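3-hydroxyisobutyryl-CoA hydrolase (Mycobacterium thermoresistibile, PDB 4HDT) probably hydrolyses 3-hydroxyisobutyryl-CoA (3-hydroxy-2-methylpropanoyl-CoA) to the free hydroxy acid and coenzyme A, and belongs to the crotonase superfamily. Local coordinates at residues 57-62 with 121-126; 131-136 with 193-198. All coordinates share one frame; numbering follows the deposited sequence.

Overall arrangement
Both contacts set a helix against the same mixed sheet of this crotonase-like chain, and they follow one another along the sequence: contact 1 ends with helix 119-124, and contact 2 opens on strand 129-132, the next element. Their centres are 13 Å apart, and their nearest atoms, about 5 Å apart, do not touch. Contact 1 lies deeper: its centre is about 11 Å from that of the chain, against about 19 Å. The start of helix 119-124 corresponds to an oxyanion-hole element of relatives, whereas contact 1 uses its last turn. Contact 2 includes the zinc-binding Asp196, and its Ile195 side chain is about 7 Å from a bound zinc ion, probably that of Glu64 and His192.

Contact 1: residues 57-62 with 121-126; sequences VLLTGA and VGVGAH
Leu59 points from strand 56-61 toward Val123 of helix 119-124, and its CD2 methyl alone does the touching. CG stands anti to the backbone N (chi1 174°) and, with chi2 at 67°, CD2 lies anti to CA; the side chain is therefore an extended zigzag with CD2 at its far end, while CD1 turns aside. CD2 settles over the face of the peptide joining Val123 to Gly124: it is 3.4 Å from Val123 O and 3.8 Å from Val123 C, whereas Gly124 N is more distant at 4.3 Å from the same methyl. Beside the peptide, the flank of Val123 completes the seat, with both its CB and its CG2 3.9 Å from Leu59 CD2. A single methyl thus rests on one carbonyl group and one branched side chain, burying only 84 Å² in all. This is the alpha/beta packing of the crotonase fold, in which helix 119-124 follows strands 108-112 and 115-117; in relatives the start of the corresponding helix, the end away from this contact, supplies a backbone N-H to the oxyanion hole, and the same role is likely here. The buried carbonyls at the last turn have polar partners: Val123 O accepts from Tyr108 OH, and Gly124 O is hydrogen-bonded to Ser110 OG, both on strand 108-112. Ala125 N, just past the helix, bonds back to Val121 O at 2.8 Å. Met41 of helix 35-49 packs on both Leu59 and Val123, bridging their apolar surfaces from a third element.

Contact 2: residues 131-136 with 193-198; sequences VVTDTT and DKIDEF. With ZN (zinc ion), chain F.
Val131 has CG1 anti to its own backbone N (chi1 178°), which splits its two methyls between two helix residues: CG1 lies 4.1 Å from Ile195 CD1, and CG2 lies 4.0 Å from Phe198 CE2. The second methyl meets the Phe198 ring obliquely, about equally near CE2 and CZ. A chi1 of 72° sets Thr133 OG1 between the backbone N and the carbonyl carbon and leaves CG2 anti to the carbonyl carbon, facing Ile195. The Thr133 and Ile195 side chains cross at about a right angle, Thr133 CG2 being 3.7 Å from Ile195 CG1. Thr133 OG1 turns back into its own loop to accept the N-H of Thr135 (N to OG1 3.0 Å), an ST turn, and is also hydrogen-bonded to Asp113 OD1. The type I turn from Thr133 to Thr136 is further tied by a nearly straight bond from Thr133 N to Thr136 OG1 (2.8 Å, 173°). At the exposed margin, a water donates to Asp134 OD2 and, weakly, to Asp193 OD1, linking two carboxylates. A zinc ion is modelled on Asp196 OD2, with a second water as another ligand; Asp196 binds zinc, but its CB is only 2.7 Å from the metal, so the detailed geometry is doubtful. The contact lays the start of helix 195-205 against the end of strand 129-132 and the turn that follows it. That strand runs between strands 108-112 and 188-189; Ile111 of the former touches Ile195 and Phe198, and helix 207-214 packs on Phe198.

Contact 1: residues 57-62 with 121-126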
ATOM      1  N   VAL A  57       4.862 -19.801  -0.821  1.00 14.90           N
ATOM      2  CA  VAL A  57       5.851 -18.700  -0.724  1.00 14.35           C
ATOM      3  C   VAL A  57       5.606 -17.973   0.589  1.00 14.08           C
ATOM      4  O   VAL A  57       4.468 -17.783   0.959  1.00 13.26           O
ATOM      5  CB  VAL A  57       5.695 -17.728  -1.891  1.00 13.86           C
ATOM      6  CG1 VAL A  57       6.581 -16.497  -1.684  1.00 13.79           C
ATOM      7  CG2 VAL A  57       6.022 -18.424  -3.228  1.00 14.39           C
ATOM      8  N   LEU A  58       6.665 -17.499   1.261  1.00 14.24           N
ATOM      9  CA  LEU A  58       6.533 -16.745   2.512  1.00 14.45           C
ATOM     10  C   LEU A  58       7.390 -15.502   2.418  1.00 13.66           C
ATOM     11  O   LEU A  58       8.604 -15.591   2.189  1.00 14.39           O
ATOM     12  CB  LEU A  58       6.997 -17.611   3.670  1.00 15.85           C
ATOM     13  CG  LEU A  58       7.231 -16.971   5.027  1.00 17.01           C
ATOM     14  CD1 LEU A  58       5.894 -16.694   5.637  1.00 17.08           C
ATOM     15  CD2 LEU A  58       8.056 -17.867   5.943  1.00 18.45           C
ATOM     16  N   LEU A  59       6.745 -14.357   2.583  1.00 12.84           N
ATOM     17  CA  LEU A  59       7.405 -13.052   2.517  1.00 12.44           C
ATOM     18  C   LEU A  59       7.537 -12.529   3.931  1.00 12.08           C
ATOM     19  O   LEU A  59       6.533 -12.406   4.657  1.00 11.22           O
ATOM     20  CB  LEU A  59       6.588 -12.066   1.683  1.00 11.99           C
ATOM     21  CG  LEU A  59       7.123 -10.619   1.667  1.00 11.86           C
ATOM     22  CD1 LEU A  59       8.471 -10.507   0.934  1.00 12.27           C
ATOM     23  CD2 LEU A  59       6.114  -9.607   1.146  1.00 11.74           C
ATOM     24  N   THR A  60       8.775 -12.211   4.317  1.00 12.22           N
ATOM     25  CA  THR A  60       9.044 -11.547   5.593  1.00 12.63           C
ATOM     26  C   THR A  60      10.069 -10.423   5.365  1.00 12.36           C
ATOM     27  O   THR A  60      10.592 -10.257   4.276  1.00 12.18           O
ATOM     28  CB  THR A  60       9.596 -12.500   6.671  1.00 13.67           C
ATOM     29  OG1 THR A  60      10.903 -12.968   6.298  1.00 15.01           O
ATOM     30  CG2 THR A  60       8.757 -13.662   6.879  1.00 14.11           C
ATOM     31  N   GLY A  61      10.289  -9.622   6.388  1.00 12.42           N
ATOM     32  CA  GLY A  61      11.315  -8.571   6.389  1.00 12.23           C
ATOM     33  C   GLY A  61      12.325  -8.744   7.500  1.00 12.74           C
ATOM     34  O   GLY A  61      11.999  -9.230   8.594  1.00 12.82           O
ATOM     35  N   ALA A  62      13.578  -8.349   7.234  1.00 12.56           N
ATOM     36  CA  ALA A  62      14.625  -8.500   8.219  1.00 13.31           C
ATOM     37  C   ALA A  62      14.436  -7.435   9.294  1.00 13.16           C
ATOM     38  O   ALA A  62      13.787  -6.434   9.055  1.00 12.43           O
ATOM     39  CB  ALA A  62      15.967  -8.359   7.560  1.00 13.58           C
ATOM     40  N   VAL A 121       2.612  -2.428   1.609  1.00  8.92           N
ATOM     41  CA  VAL A 121       1.245  -2.899   1.343  1.00  9.04           C
ATOM     42  C   VAL A 121       1.178  -3.591  -0.008  1.00  8.84           C
ATOM     43  O   VAL A 121       0.573  -4.664  -0.151  1.00  8.82           O
ATOM     44  CB  VAL A 121       0.199  -1.744   1.424  1.00  9.20           C
ATOM     45  CG1 VAL A 121      -1.193  -2.263   1.023  1.00  9.72           C
ATOM     46  CG2 VAL A 121       0.166  -1.175   2.837  1.00  9.66           C
ATOM     47  N   GLY A 122       1.827  -3.033  -1.016  1.00  8.53           N
ATOM     48  CA  GLY A 122       1.811  -3.685  -2.333  1.00  8.54           C
ATOM     49  C   GLY A 122       2.376  -5.096  -2.386  1.00  8.49           C
ATOM     50  O   GLY A 122       1.866  -5.917  -3.113  1.00  8.73           O
ATOM     51  N   VAL A 123       3.453  -5.381  -1.645  1.00  8.64           N
ATOM     52  CA  VAL A 123       4.011  -6.730  -1.644  1.00  8.96           C
ATOM     53  C   VAL A 123       3.336  -7.673  -0.640  1.00  8.97           C
ATOM     54  O   VAL A 123       3.381  -8.891  -0.825  1.00  9.33           O
ATOM     55  CB  VAL A 123       5.579  -6.762  -1.474  1.00  9.35           C
ATOM     56  CG1 VAL A 123       6.269  -6.271  -2.749  1.00  9.83           C
ATOM     57  CG2 VAL A 123       6.067  -6.002  -0.272  1.00  9.39           C
ATOM     58  N   GLY A 124       2.677  -7.111   0.388  1.00  8.62           N
ATOM     59  CA  GLY A 124       2.029  -7.961   1.392  1.00  8.61           C
ATOM     60  C   GLY A 124       0.535  -8.193   1.223  1.00  8.41           C
ATOM     61  O   GLY A 124       0.042  -9.322   1.432  1.00  9.16           O
ATOM     62  N   ALA A 125      -0.190  -7.146   0.842  1.00  8.10           N
ATOM     63  CA  ALA A 125      -1.659  -7.151   1.041  1.00  8.08           C
ATOM     64  C   ALA A 125      -2.440  -7.718  -0.109  1.00  8.16           C
ATOM     65  O   ALA A 125      -3.658  -7.804  -0.032  1.00  8.19           O
ATOM     66  CB  ALA A 125      -2.164  -5.792   1.462  1.00  8.03           C
ATOM     67  N   HIS A 126      -1.764  -8.080  -1.186  1.00  8.34           N
ATOM     68  CA  HIS A 126      -2.390  -8.860  -2.255  1.00  8.57           C
ATOM     69  C   HIS A 126      -2.142 -10.366  -2.145  1.00  9.14           C
ATOM     70  O   HIS A 126      -2.568 -11.152  -3.038  1.00  9.48           O
ATOM     71  CB  HIS A 126      -1.910  -8.362  -3.626  1.00  8.65           C
ATOM     72  CG  HIS A 126      -2.146  -6.913  -3.846  1.00  8.45           C
ATOM     73  ND1 HIS A 126      -3.419  -6.388  -3.952  1.00  8.43           N
ATOM     74  CD2 HIS A 126      -1.298  -5.879  -4.019  1.00  8.40           C
ATOM     75  CE1 HIS A 126      -3.338  -5.090  -4.167  1.00  8.25           C
ATOM     76  NE2 HIS A 126      -2.052  -4.758  -4.197  1.00  8.34           N
TER

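Contact 2: residues 131-136 with 193-198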
ATOM      1  N   VAL A 131      -0.908 -12.031   7.121  1.00 10.05           N
ATOM      2  CA  VAL A 131      -0.791 -12.069   8.603  1.00 10.31           C
ATOM      3  C   VAL A 131      -0.363 -10.695   9.123  1.00  9.93           C
ATOM      4  O   VAL A 131       0.595 -10.074   8.597  1.00  9.78           O
ATOM      5  CB  VAL A 131       0.242 -13.116   9.042  1.00 10.96           C
ATOM      6  CG1 VAL A 131       0.403 -13.130  10.554  1.00 11.62           C
ATOM      7  CG2 VAL A 131      -0.130 -14.517   8.502  1.00 11.38           C
ATOM      8  N   VAL A 132      -1.104 -10.194  10.097  1.00  9.79           N
ATOM      9  CA  VAL A 132      -0.717  -8.981  10.828  1.00  9.83           C
ATOM     10  C   VAL A 132      -0.547  -9.314  12.288  1.00 10.32           C
ATOM     11  O   VAL A 132      -0.889 -10.412  12.735  1.00 10.82           O
ATOM     12  CB  VAL A 132      -1.737  -7.828  10.647  1.00  9.41           C
ATOM     13  CG1 VAL A 132      -1.670  -7.240   9.237  1.00  8.92           C
ATOM     14  CG2 VAL A 132      -3.146  -8.314  10.942  1.00  9.64           C
ATOM     15  N   THR A 133       0.050  -8.388  13.050  1.00 10.33           N
ATOM     16  CA  THR A 133       0.407  -8.665  14.430  1.00 11.01           C
ATOM     17  C   THR A 133      -0.040  -7.513  15.329  1.00 11.21           C
ATOM     18  O   THR A 133      -0.641  -6.539  14.849  1.00 10.69           O
ATOM     19  CB  THR A 133       1.940  -8.791  14.609  1.00 11.31           C
ATOM     20  OG1 THR A 133       2.542  -7.468  14.490  1.00 10.89           O
ATOM     21  CG2 THR A 133       2.560  -9.726  13.588  1.00 11.25           C
ATOM     22  N   ASP A 134       0.310  -7.596  16.608  1.00 12.01           N
ATOM     23  CA  ASP A 134      -0.010  -6.539  17.532  1.00 12.38           C
ATOM     24  C   ASP A 134       0.880  -5.289  17.393  1.00 12.05           C
ATOM     25  O   ASP A 134       0.650  -4.301  18.120  1.00 12.26           O
ATOM     26  CB  ASP A 134      -0.020  -7.037  18.970  1.00 13.59           C
ATOM     27  CG  ASP A 134       1.229  -7.775  19.368  1.00 14.47           C
ATOM     28  OD1 ASP A 134       2.064  -8.055  18.485  1.00 14.44           O
ATOM     29  OD2 ASP A 134       1.378  -8.088  20.580  1.00 16.60           O
ATOM     30  N   THR A 135       1.905  -5.352  16.545  1.00 11.56           N
ATOM     31  CA  THR A 135       2.761  -4.174  16.300  1.00 11.49           C
ATOM     32  C   THR A 135       2.502  -3.572  14.941  1.00 10.62           C
ATOM     33  O   THR A 135       3.120  -2.554  14.582  1.00 10.41           O
ATOM     34  CB  THR A 135       4.266  -4.524  16.395  1.00 11.80           C
ATOM     35  OG1 THR A 135       4.601  -5.408  15.296  1.00 11.59           O
ATOM     36  CG2 THR A 135       4.570  -5.177  17.754  1.00 12.67           C
ATOM     37  N   THR A 136       1.653  -4.221  14.119  1.00 10.16           N
ATOM     38  CA  THR A 136       1.369  -3.682  12.793  1.00  9.74           C
ATOM     39  C   THR A 136       0.921  -2.211  12.816  1.00  9.82           C
ATOM     40  O   THR A 136       0.002  -1.835  13.583  1.00  9.53           O
ATOM     41  CB  THR A 136       0.322  -4.565  12.082  1.00  9.30           C
ATOM     42  OG1 THR A 136       0.851  -5.907  11.972  1.00  9.40           O
ATOM     43  CG2 THR A 136      -0.080  -3.990  10.706  1.00  8.83           C
ATOM     44  N   ASP A 193       5.649 -11.786  18.951  1.00 22.16           N
ATOM     45  CA  ASP A 193       6.571 -12.694  19.657  1.00 25.61           C
ATOM     46  C   ASP A 193       5.976 -14.128  19.563  1.00 27.37           C
ATOM     47  O   ASP A 193       6.120 -14.963  20.480  1.00 28.47           O
ATOM     48  CB  ASP A 193       6.663 -12.274  21.124  1.00 26.77           C
ATOM     49  CG  ASP A 193       5.556 -12.877  21.963  1.00 27.91           C
ATOM     50  OD1 ASP A 193       4.427 -12.845  21.464  1.00 27.07           O
ATOM     51  OD2 ASP A 193       5.813 -13.373  23.101  1.00 29.18           O
ATOM     52  N   LYS A 194       5.248 -14.353  18.482  1.00 28.14           N
ATOM     53  CA  LYS A 194       4.919 -15.693  18.004  1.00 28.56           C
ATOM     54  C   LYS A 194       5.140 -15.805  16.484  1.00 28.89           C
ATOM     55  O   LYS A 194       4.951 -16.875  15.923  1.00 28.32           O
ATOM     56  CB  LYS A 194       3.502 -16.065  18.389  1.00 28.36           C
ATOM     57  N   ILE A 195       5.580 -14.730  15.817  1.00 28.04           N
ATOM     58  CA  ILE A 195       5.800 -14.749  14.359  1.00 27.09           C
ATOM     59  C   ILE A 195       6.881 -15.691  14.001  1.00 27.64           C
ATOM     60  O   ILE A 195       6.871 -16.314  12.953  1.00 28.95           O
ATOM     61  CB  ILE A 195       6.188 -13.359  13.784  1.00 26.90           C
ATOM     62  CG1 ILE A 195       4.938 -12.530  13.536  1.00 25.34           C
ATOM     63  CG2 ILE A 195       7.015 -13.455  12.482  1.00 27.17           C
ATOM     64  CD1 ILE A 195       3.831 -13.188  12.729  1.00 24.74           C
ATOM     65  N   ASP A 196       7.870 -15.746  14.883  1.00 27.52           N
ATOM     66  CA  ASP A 196       8.980 -16.580  14.705  1.00 27.20           C
ATOM     67  C   ASP A 196       8.532 -18.038  14.830  1.00 26.04           C
ATOM     68  O   ASP A 196       8.874 -18.830  13.977  1.00 25.45           O
ATOM     69  CB  ASP A 196       9.993 -16.119  15.748  1.00 28.19           C
ATOM     70  CG  ASP A 196      10.049 -14.596  15.785  1.00 28.64           C
ATOM     71  OD1 ASP A 196      10.501 -14.060  14.736  1.00 29.89           O
ATOM     72  OD2 ASP A 196       9.526 -13.932  16.732  1.00 26.24           O
ATOM     73  N   GLU A 197       7.727 -18.361  15.848  1.00 26.22           N
ATOM     74  CA  GLU A 197       7.215 -19.732  15.994  1.00 26.34           C
ATOM     75  C   GLU A 197       6.298 -20.039  14.817  1.00 25.35           C
ATOM     76  O   GLU A 197       6.313 -21.142  14.291  1.00 25.64           O
ATOM     77  CB  GLU A 197       6.436 -19.948  17.317  1.00 27.10           C
ATOM     78  N   PHE A 198       5.516 -19.043  14.422  1.00 24.77           N
ATOM     79  CA  PHE A 198       4.568 -19.183  13.323  1.00 23.45           C
ATOM     80  C   PHE A 198       5.288 -19.431  12.016  1.00 23.16           C
ATOM     81  O   PHE A 198       4.946 -20.336  11.260  1.00 21.98           O
ATOM     82  CB  PHE A 198       3.667 -17.950  13.177  1.00 22.50           C
ATOM     83  CG  PHE A 198       2.807 -17.983  11.928  1.00 21.29           C
ATOM     84  CD1 PHE A 198       1.658 -18.780  11.897  1.00 21.21           C
ATOM     85  CD2 PHE A 198       3.163 -17.287  10.794  1.00 20.43           C
ATOM     86  CE1 PHE A 198       0.886 -18.851  10.746  1.00 20.79           C
ATOM     87  CE2 PHE A 198       2.392 -17.345   9.631  1.00 20.17           C
ATOM     88  CZ  PHE A 198       1.254 -18.134   9.616  1.00 19.92           C
TER
HETATM   89 ZN    ZN F 404       9.289 -15.711  18.355  1.00 42.86          ZN
HETATM   90  O   HOH W   1       3.754  -9.524  20.843  1.00 25.88           O
HETATM   91  O   HOH W   2       7.422 -16.848  18.480  1.00 29.54           O